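Local coordinates for SNF1-like protein kinase ssp2 (Schizosaccharomyces pombe, PDB 2QRD), which is the catalytic subunit of the fission yeast AMP-activated protein kinase, a serine/threonine kinase, and contributes its C-terminal region to the heterotrimeric adenylate sensor, at residues 15-21 with 88-93; 57-63 with 75-81; 71-75 with 100-104. All coordinates share one frame. Residues are numbered along the deposited sequence.

Interaction 1 of 3, residues 15-21 with 88-93; sequences FGVRCRG and GCFMLD
An antiparallel edge pairing in the KA1-like domain, a helix-backed antiparallel sheet, lays the short strand 17-20 against the start of strand 89-101. The axes of 17-20 and 89-93 approach to 4.6 Å, with their N-to-C directions 144° apart. Val17-Leu92 and Cys19-Phe90 are the hydrogen-bonded pairs: Val17 N to Leu92 O is 3.1 Å, Leu92 N to Val17 O 2.8 Å, and both Cys19 N to Phe90 O and Phe90 N to Cys19 O 2.9 Å. Arg18-Met91 and Arg20-Cys89 alternate with them as non-hydrogen-bonded pairs.

On one face Val17, Cys19, Phe90 and Leu92 make an interlocking surface. The sulphur of Cys19 fits between its cross-strand neighbours, SG lying 4.1 Å from Phe90 CB and 4.2 Å from Leu92 CB. This face meets helix 23-37, where Cys19 and Phe90 touch Ile26 and Leu92 touches Val30. On the reverse face, Met91 (chi1 t, chi2 t, chi3 m) extends along the bend before the strand, its CE 3.8 Å from Phe15 CB.

Gly16 makes that close passage possible: phi is positive (74°), its CA sits 3.1 Å from Leu92 O, and a CB would collide with Leu92 O and Met91 CG. Phe15 then pairs with a strand of the SPCC1919.03c chain, so the sheet continues into that subunit. At the other end Gly21 N donates to Gly88 O at 3.2 Å. Phe90, with chi1 m and chi2 near 90°, turns its ring edge to this same end of the pairing, bringing CE1 to 3.3 Å from Gly21 O.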
# COMPACT_ATOMS: atom_id res chain seq x y z
N PHE A 15 -14.40 9.31 11.86
CA PHE A 15 -13.44 10.28 12.33
C PHE A 15 -13.31 10.10 13.83
O PHE A 15 -14.28 9.73 14.50
CB PHE A 15 -13.88 11.71 11.98
CG PHE A 15 -13.51 12.13 10.57
CD1 PHE A 15 -14.50 12.34 9.61
CD2 PHE A 15 -12.18 12.30 10.21
CE1 PHE A 15 -14.17 12.73 8.31
CE2 PHE A 15 -11.82 12.69 8.91
CZ PHE A 15 -12.82 12.90 7.96
N GLY A 16 -12.08 10.30 14.32
CA GLY A 16 -11.78 10.35 15.73
C GLY A 16 -11.80 9.01 16.44
O GLY A 16 -11.70 7.97 15.81
N VAL A 17 -11.91 9.09 17.77
CA VAL A 17 -12.16 7.96 18.63
C VAL A 17 -13.49 8.13 19.44
O VAL A 17 -13.83 9.23 19.88
CB VAL A 17 -10.82 7.50 19.45
CG1 VAL A 17 -9.70 8.53 19.40
CG2 VAL A 17 -11.08 6.93 20.84
N ARG A 18 -14.24 7.05 19.54
CA ARG A 18 -15.52 7.04 20.25
C ARG A 18 -15.30 7.03 21.75
O ARG A 18 -14.37 6.36 22.25
CB ARG A 18 -16.36 5.80 19.89
CG ARG A 18 -16.66 5.57 18.43
CD ARG A 18 -17.89 4.73 18.34
NE ARG A 18 -17.96 3.85 17.17
CZ ARG A 18 -18.41 4.20 15.96
NH1 ARG A 18 -18.81 5.46 15.72
NH2 ARG A 18 -18.45 3.30 14.99
N CYS A 19 -16.14 7.77 22.45
CA CYS A 19 -16.14 7.76 23.90
C CYS A 19 -17.56 7.81 24.41
O CYS A 19 -18.48 8.12 23.66
CB CYS A 19 -15.25 8.86 24.55
SG CYS A 19 -14.53 10.11 23.52
N ARG A 20 -17.72 7.47 25.67
CA ARG A 20 -19.03 7.42 26.31
C ARG A 20 -18.88 7.85 27.75
O ARG A 20 -17.77 7.90 28.27
CB ARG A 20 -19.61 6.00 26.26
CG ARG A 20 -20.36 5.69 24.96
CD ARG A 20 -21.41 4.62 25.16
NE ARG A 20 -20.96 3.27 24.79
CZ ARG A 20 -21.32 2.15 25.43
NH1 ARG A 20 -20.87 0.97 25.01
NH2 ARG A 20 -22.12 2.21 26.50
N GLY A 21 -20.01 8.16 28.37
CA GLY A 21 -20.03 8.49 29.79
C GLY A 21 -20.10 9.98 29.99
O GLY A 21 -20.87 10.67 29.33
N GLY A 88 -24.67 11.01 25.96
CA GLY A 88 -23.82 9.89 26.40
C GLY A 88 -22.70 9.48 25.46
O GLY A 88 -21.82 8.71 25.85
N CYS A 89 -22.72 9.97 24.22
CA CYS A 89 -21.76 9.52 23.22
C CYS A 89 -21.00 10.69 22.61
O CYS A 89 -21.60 11.70 22.20
CB CYS A 89 -22.45 8.72 22.12
SG CYS A 89 -23.49 7.44 22.80
N PHE A 90 -19.68 10.52 22.53
CA PHE A 90 -18.77 11.60 22.16
C PHE A 90 -17.77 11.14 21.11
O PHE A 90 -17.46 9.94 21.01
CB PHE A 90 -18.05 12.14 23.41
CG PHE A 90 -18.97 12.65 24.47
CD1 PHE A 90 -19.40 11.81 25.50
CD2 PHE A 90 -19.42 13.97 24.44
CE1 PHE A 90 -20.29 12.28 26.49
CE2 PHE A 90 -20.29 14.45 25.42
CZ PHE A 90 -20.73 13.58 26.44
N MET A 91 -17.29 12.08 20.31
CA MET A 91 -16.11 11.84 19.48
C MET A 91 -14.95 12.67 20.01
O MET A 91 -15.10 13.87 20.35
CB MET A 91 -16.37 12.17 18.00
CG MET A 91 -15.14 12.05 17.10
SD MET A 91 -15.18 12.99 15.56
CE MET A 91 -16.56 12.24 14.67
N LEU A 92 -13.80 12.04 20.12
CA LEU A 92 -12.58 12.80 20.28
C LEU A 92 -11.97 13.00 18.88
O LEU A 92 -11.45 12.07 18.27
CB LEU A 92 -11.62 12.08 21.23
CG LEU A 92 -10.30 12.78 21.59
CD1 LEU A 92 -10.56 14.10 22.38
CD2 LEU A 92 -9.44 11.78 22.39
N ASP A 93 -12.11 14.21 18.37
CA ASP A 93 -11.52 14.58 17.09
C ASP A 93 -10.03 14.96 17.33
O ASP A 93 -9.68 15.59 18.33
CB ASP A 93 -12.36 15.69 16.42
CG ASP A 93 -11.76 16.19 15.09
OD1 ASP A 93 -11.74 15.42 14.08
OD2 ASP A 93 -11.31 17.37 15.07

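Interaction 2 of 3, residues 57-63 with 75-81; sequences TIKSRWE and YAYIELQ
Six backbone hydrogen bonds fasten strand 57-63 to residues 75-81 of strand 74-84 in antiparallel register, with the axes of these segments 4.6 Å apart and directions 161° apart. Ile58-Leu80, Ser60-Ile78 and Trp62-Ala76 are the hydrogen-bonded pairs, from Leu80 N to Ile58 O at 2.7 Å up to Trp62 N to Ala76 O at 3.0 Å. Side chains add to them: Thr57 OG1 donates to Gln81 OE1 (2.6 Å), a water joining Thr57 OG1 to Gln81 NE2, while Ser60 (chi1 p) sends OG to Ile78 O at 2.7 Å and receives Trp62 NE1 at 2.9 Å. Lys59 NZ to Glu79 OE1 is a long salt bridge (3.9 Å); Glu79 also pairs with Lys95.

Arg61 (chi1 t, chi2 t, chi3 p) lies over the Tyr75 ring in a cation-pi contact, CZ 4.8 Å from the ring centroid. On the other face the Trp62 indole (chi1 m, chi2 65°) covers Ile78, whose CD1 sits 3.7 Å from the centroid of the five-membered ring, and Ile58 CG2 meets Leu80 CD2 at 4.1 Å.

This two-faced pairing builds the KA1-like sheet: its apolar face packs on helices 23-37 and 123-136, with Leu126 touching Trp62, Ala76 and Ile78; strands 40-41 and 89-101 flank the pair.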
# COMPACT_ATOMS: atom_id res chain seq x y z
N THR A 57 -11.31 21.85 23.92
CA THR A 57 -10.28 22.05 22.89
C THR A 57 -8.91 22.05 23.59
O THR A 57 -8.61 22.94 24.43
CB THR A 57 -10.49 23.41 22.18
OG1 THR A 57 -11.84 23.49 21.70
CG2 THR A 57 -9.54 23.60 21.01
N ILE A 58 -8.12 21.02 23.29
CA ILE A 58 -6.77 20.85 23.86
C ILE A 58 -5.75 20.98 22.72
O ILE A 58 -5.87 20.28 21.70
CB ILE A 58 -6.59 19.45 24.55
CG1 ILE A 58 -7.64 19.24 25.66
CG2 ILE A 58 -5.14 19.24 25.04
CD1 ILE A 58 -7.88 17.75 26.05
N LYS A 59 -4.75 21.85 22.89
CA LYS A 59 -3.61 21.86 21.98
C LYS A 59 -2.43 21.11 22.61
O LYS A 59 -2.07 21.36 23.75
CB LYS A 59 -3.23 23.27 21.52
CG LYS A 59 -4.33 23.94 20.68
CD LYS A 59 -3.79 24.91 19.70
CE LYS A 59 -4.92 25.82 19.17
NZ LYS A 59 -4.65 26.38 17.78
N SER A 60 -1.86 20.18 21.88
CA SER A 60 -0.80 19.37 22.47
C SER A 60 0.47 19.47 21.63
O SER A 60 0.42 19.64 20.40
CB SER A 60 -1.25 17.90 22.62
OG SER A 60 -1.49 17.32 21.36
N ARG A 61 1.60 19.40 22.31
CA ARG A 61 2.89 19.34 21.65
C ARG A 61 3.58 18.03 22.03
O ARG A 61 3.60 17.64 23.20
CB ARG A 61 3.75 20.55 22.02
CG ARG A 61 4.90 20.75 21.10
CD ARG A 61 5.72 21.93 21.54
NE ARG A 61 6.12 21.78 22.93
CZ ARG A 61 6.54 22.77 23.70
NH1 ARG A 61 6.61 23.99 23.19
NH2 ARG A 61 6.87 22.53 24.98
N TRP A 62 4.15 17.37 21.02
CA TRP A 62 4.78 16.05 21.17
C TRP A 62 6.19 16.12 20.59
O TRP A 62 6.39 16.58 19.45
CB TRP A 62 4.02 15.00 20.35
CG TRP A 62 2.54 14.78 20.67
CD1 TRP A 62 1.49 15.67 20.52
CD2 TRP A 62 1.96 13.56 21.14
NE1 TRP A 62 0.30 15.07 20.90
CE2 TRP A 62 0.56 13.78 21.28
CE3 TRP A 62 2.49 12.31 21.48
CZ2 TRP A 62 -0.31 12.80 21.74
CZ3 TRP A 62 1.62 11.31 21.93
CH2 TRP A 62 0.23 11.57 22.07
N GLU A 63 7.16 15.66 21.38
CA GLU A 63 8.52 15.49 20.86
C GLU A 63 8.48 14.32 19.88
O GLU A 63 7.79 13.34 20.11
CB GLU A 63 9.57 15.32 22.00
CG GLU A 63 9.77 16.61 22.86
CD GLU A 63 11.24 16.93 23.30
OE1 GLU A 63 11.76 16.34 24.30
OE2 GLU A 63 11.87 17.85 22.69
N TYR A 75 9.07 18.93 16.71
CA TYR A 75 7.86 18.82 17.48
C TYR A 75 6.69 18.64 16.54
O TYR A 75 6.72 19.12 15.42
CB TYR A 75 7.64 20.12 18.28
CG TYR A 75 8.57 20.36 19.44
CD1 TYR A 75 9.60 21.30 19.34
CD2 TYR A 75 8.42 19.70 20.66
CE1 TYR A 75 10.47 21.56 20.40
CE2 TYR A 75 9.27 19.95 21.74
CZ TYR A 75 10.29 20.88 21.59
OH TYR A 75 11.14 21.15 22.64
N ALA A 76 5.67 17.96 17.04
CA ALA A 76 4.45 17.70 16.31
C ALA A 76 3.32 18.34 17.12
O ALA A 76 3.24 18.17 18.32
CB ALA A 76 4.25 16.23 16.20
N TYR A 77 2.47 19.11 16.44
CA TYR A 77 1.33 19.78 17.09
C TYR A 77 -0.02 19.13 16.73
O TYR A 77 -0.41 19.01 15.56
CB TYR A 77 1.37 21.25 16.73
CG TYR A 77 2.68 21.90 17.12
CD1 TYR A 77 2.79 22.57 18.33
CD2 TYR A 77 3.82 21.85 16.27
CE1 TYR A 77 3.99 23.17 18.70
CE2 TYR A 77 5.03 22.45 16.65
CZ TYR A 77 5.10 23.10 17.88
OH TYR A 77 6.24 23.74 18.31
N ILE A 78 -0.72 18.68 17.76
CA ILE A 78 -1.95 17.92 17.61
C ILE A 78 -3.03 18.63 18.46
O ILE A 78 -2.85 18.87 19.66
CB ILE A 78 -1.72 16.41 18.03
CG1 ILE A 78 -0.67 15.74 17.13
CG2 ILE A 78 -3.04 15.60 18.04
CD1 ILE A 78 -0.20 14.34 17.57
N GLU A 79 -4.13 18.99 17.84
CA GLU A 79 -5.26 19.57 18.57
C GLU A 79 -6.39 18.55 18.74
O GLU A 79 -6.80 17.89 17.79
CB GLU A 79 -5.75 20.80 17.85
CG GLU A 79 -6.93 21.47 18.50
CD GLU A 79 -7.52 22.57 17.63
OE1 GLU A 79 -6.75 23.19 16.84
OE2 GLU A 79 -8.75 22.82 17.74
N LEU A 80 -6.88 18.43 19.97
CA LEU A 80 -7.96 17.49 20.28
C LEU A 80 -9.23 18.26 20.49
O LEU A 80 -9.20 19.34 21.03
CB LEU A 80 -7.66 16.69 21.53
CG LEU A 80 -6.36 15.90 21.74
CD1 LEU A 80 -6.20 14.80 20.73
CD2 LEU A 80 -5.13 16.76 21.82
N GLN A 81 -10.34 17.70 20.05
CA GLN A 81 -11.63 18.35 20.22
C GLN A 81 -12.70 17.33 20.59
O GLN A 81 -12.98 16.42 19.82
CB GLN A 81 -12.03 19.08 18.94
CG GLN A 81 -13.37 19.81 19.00
CD GLN A 81 -13.39 20.93 20.00
OE1 GLN A 81 -12.75 21.96 19.82
NE2 GLN A 81 -14.15 20.75 21.07
O HOH W 1 -14.39 23.06 22.94

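Interaction 3 of 3, residues 71-75 with 100-104; sequences GKNTY and KDIYS
The open end of the beta hairpin formed by strands 74-84 and 89-101 is joined here, where 71-75 enters one strand and 100-104 leaves the other. Tyr75-Lys100 is the antiparallel hydrogen-bonded pair, with Tyr75 N to Lys100 O and Lys100 N to Tyr75 O both 2.9 Å. Thr74-Asp101 follows as a non-hydrogen-bonded pair with CA atoms only 3.9 Å apart. Beyond it the extended pairing stops, although Ile102 N still donates to Asn73 O at 2.9 Å.

The side chains alternate between faces. Thr74 (chi1 t) and Asp101 share one: Asp101, chi1 t and chi2 76°, brings OD1 to 3.6 Å from Thr74 CB. Lys72 (chi1 m, chi2 t, chi3 p) curls toward the same carboxylate, so that CE lies 3.4 Å from Asp101 OD1 while NZ, at 4.1 Å from OD1, is beyond salt-bridge range. Lys72 and Thr74 also touch Cys67 of helix 65-69. On the other face Tyr75 (chi1 m, chi2 104°) turns a ring edge to Lys100 O, and Lys100, chi1 t and chi2 t, runs away from the opposing strand. Asn73 (chi1 m) and Ile102 (chi1 t, chi2 t) meet CB to CB at 3.9 Å.

This end borders the Protein C1556.08c subunit, whose backbone takes a weak hydrogen bond from Lys72 NZ; an acidic side chain there accepts one from Asp101 N, and Lys100 also packs against an acidic side chain. With Ile102 at phi -49° and psi -32° in its middle, an Asx turn is closed by Tyr103 N donating to Asp101 OD2 at 2.8 Å.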
# COMPACT_ATOMS: atom_id res chain seq x y z
N GLY A 71 19.14 13.88 18.58
CA GLY A 71 19.45 15.16 19.20
C GLY A 71 18.54 16.36 18.92
O GLY A 71 18.76 17.43 19.47
N LYS A 72 17.51 16.17 18.08
CA LYS A 72 16.70 17.29 17.56
C LYS A 72 15.49 17.72 18.41
O LYS A 72 14.78 16.88 19.00
CB LYS A 72 16.23 17.00 16.14
CG LYS A 72 17.33 16.92 15.07
CD LYS A 72 16.69 16.56 13.73
CE LYS A 72 15.59 17.61 13.31
NZ LYS A 72 14.41 17.12 12.49
N ASN A 73 15.29 19.05 18.46
CA ASN A 73 14.11 19.66 19.08
C ASN A 73 13.07 19.98 18.00
O ASN A 73 12.79 21.15 17.64
CB ASN A 73 14.46 20.93 19.89
CG ASN A 73 14.83 20.63 21.36
OD1 ASN A 73 15.78 21.22 21.91
ND2 ASN A 73 14.07 19.75 22.01
N THR A 74 12.51 18.91 17.47
CA THR A 74 11.44 18.98 16.49
C THR A 74 10.21 18.35 17.08
O THR A 74 10.28 17.39 17.85
CB THR A 74 11.86 18.39 15.15
OG1 THR A 74 10.70 17.99 14.40
CG2 THR A 74 12.72 17.23 15.37
N TYR A 75 9.07 18.93 16.71
CA TYR A 75 7.86 18.82 17.48
C TYR A 75 6.69 18.64 16.54
O TYR A 75 6.72 19.12 15.42
CB TYR A 75 7.64 20.12 18.28
CG TYR A 75 8.57 20.36 19.44
CD1 TYR A 75 9.60 21.30 19.34
CD2 TYR A 75 8.42 19.70 20.66
CE1 TYR A 75 10.47 21.56 20.40
CE2 TYR A 75 9.27 19.95 21.74
CZ TYR A 75 10.29 20.88 21.59
OH TYR A 75 11.14 21.15 22.64
N LYS A 100 7.46 21.16 13.46
CA LYS A 100 8.34 22.33 13.52
C LYS A 100 9.60 21.96 14.28
O LYS A 100 9.52 21.46 15.39
CB LYS A 100 7.61 23.50 14.20
CG LYS A 100 8.06 24.86 13.76
CD LYS A 100 7.65 25.99 14.76
CE LYS A 100 8.47 26.00 16.10
NZ LYS A 100 9.01 27.38 16.42
N ASP A 101 10.74 22.17 13.65
CA ASP A 101 12.02 22.13 14.34
C ASP A 101 12.33 23.51 14.93
O ASP A 101 11.92 24.51 14.37
CB ASP A 101 13.14 21.71 13.37
CG ASP A 101 14.49 21.58 14.05
OD1 ASP A 101 14.72 20.58 14.76
OD2 ASP A 101 15.33 22.49 13.91
N ILE A 102 13.03 23.53 16.06
CA ILE A 102 13.53 24.75 16.73
C ILE A 102 14.25 25.69 15.74
O ILE A 102 14.21 26.92 15.89
CB ILE A 102 14.45 24.36 17.94
CG1 ILE A 102 14.62 25.50 18.93
CG2 ILE A 102 15.85 23.86 17.50
CD1 ILE A 102 15.71 25.25 19.98
N TYR A 103 14.90 25.09 14.74
CA TYR A 103 15.65 25.78 13.67
C TYR A 103 14.83 25.89 12.37
O TYR A 103 14.19 24.93 11.95
CB TYR A 103 16.94 25.02 13.37
CG TYR A 103 18.02 25.05 14.44
CD1 TYR A 103 19.14 24.21 14.33
CD2 TYR A 103 17.93 25.90 15.54
CE1 TYR A 103 20.15 24.22 15.29
CE2 TYR A 103 18.96 25.93 16.52
CZ TYR A 103 20.06 25.08 16.38
OH TYR A 103 21.06 25.07 17.32
N SER A 104 14.85 27.05 11.72
CA SER A 104 14.16 27.21 10.43
C SER A 104 15.14 27.15 9.25
O SER A 104 15.04 26.25 8.41
CB SER A 104 13.35 28.52 10.39
OG SER A 104 14.15 29.60 9.94

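From the N terminus, strand 17-20 waits until residues 88-93 for its partner, so interaction 1 closes the longest loop, one that takes in helix 23-37 and the whole of interaction 2. Interaction 2 closes a short connection through helix 65-69. Interaction 3 begins within that connection, at 71-75, and ends at 100-104; its segments therefore alternate with those of both other contacts. Tyr75 belongs to interactions 2 and 3, whereas Asp93 N, 2.8 Å from Gln81 O in a probable hydrogen bond, connects interactions 1 and 2. Interactions 1 and 3, with centres 32 Å apart, lie far apart along strand 89-101, toward different partner subunits.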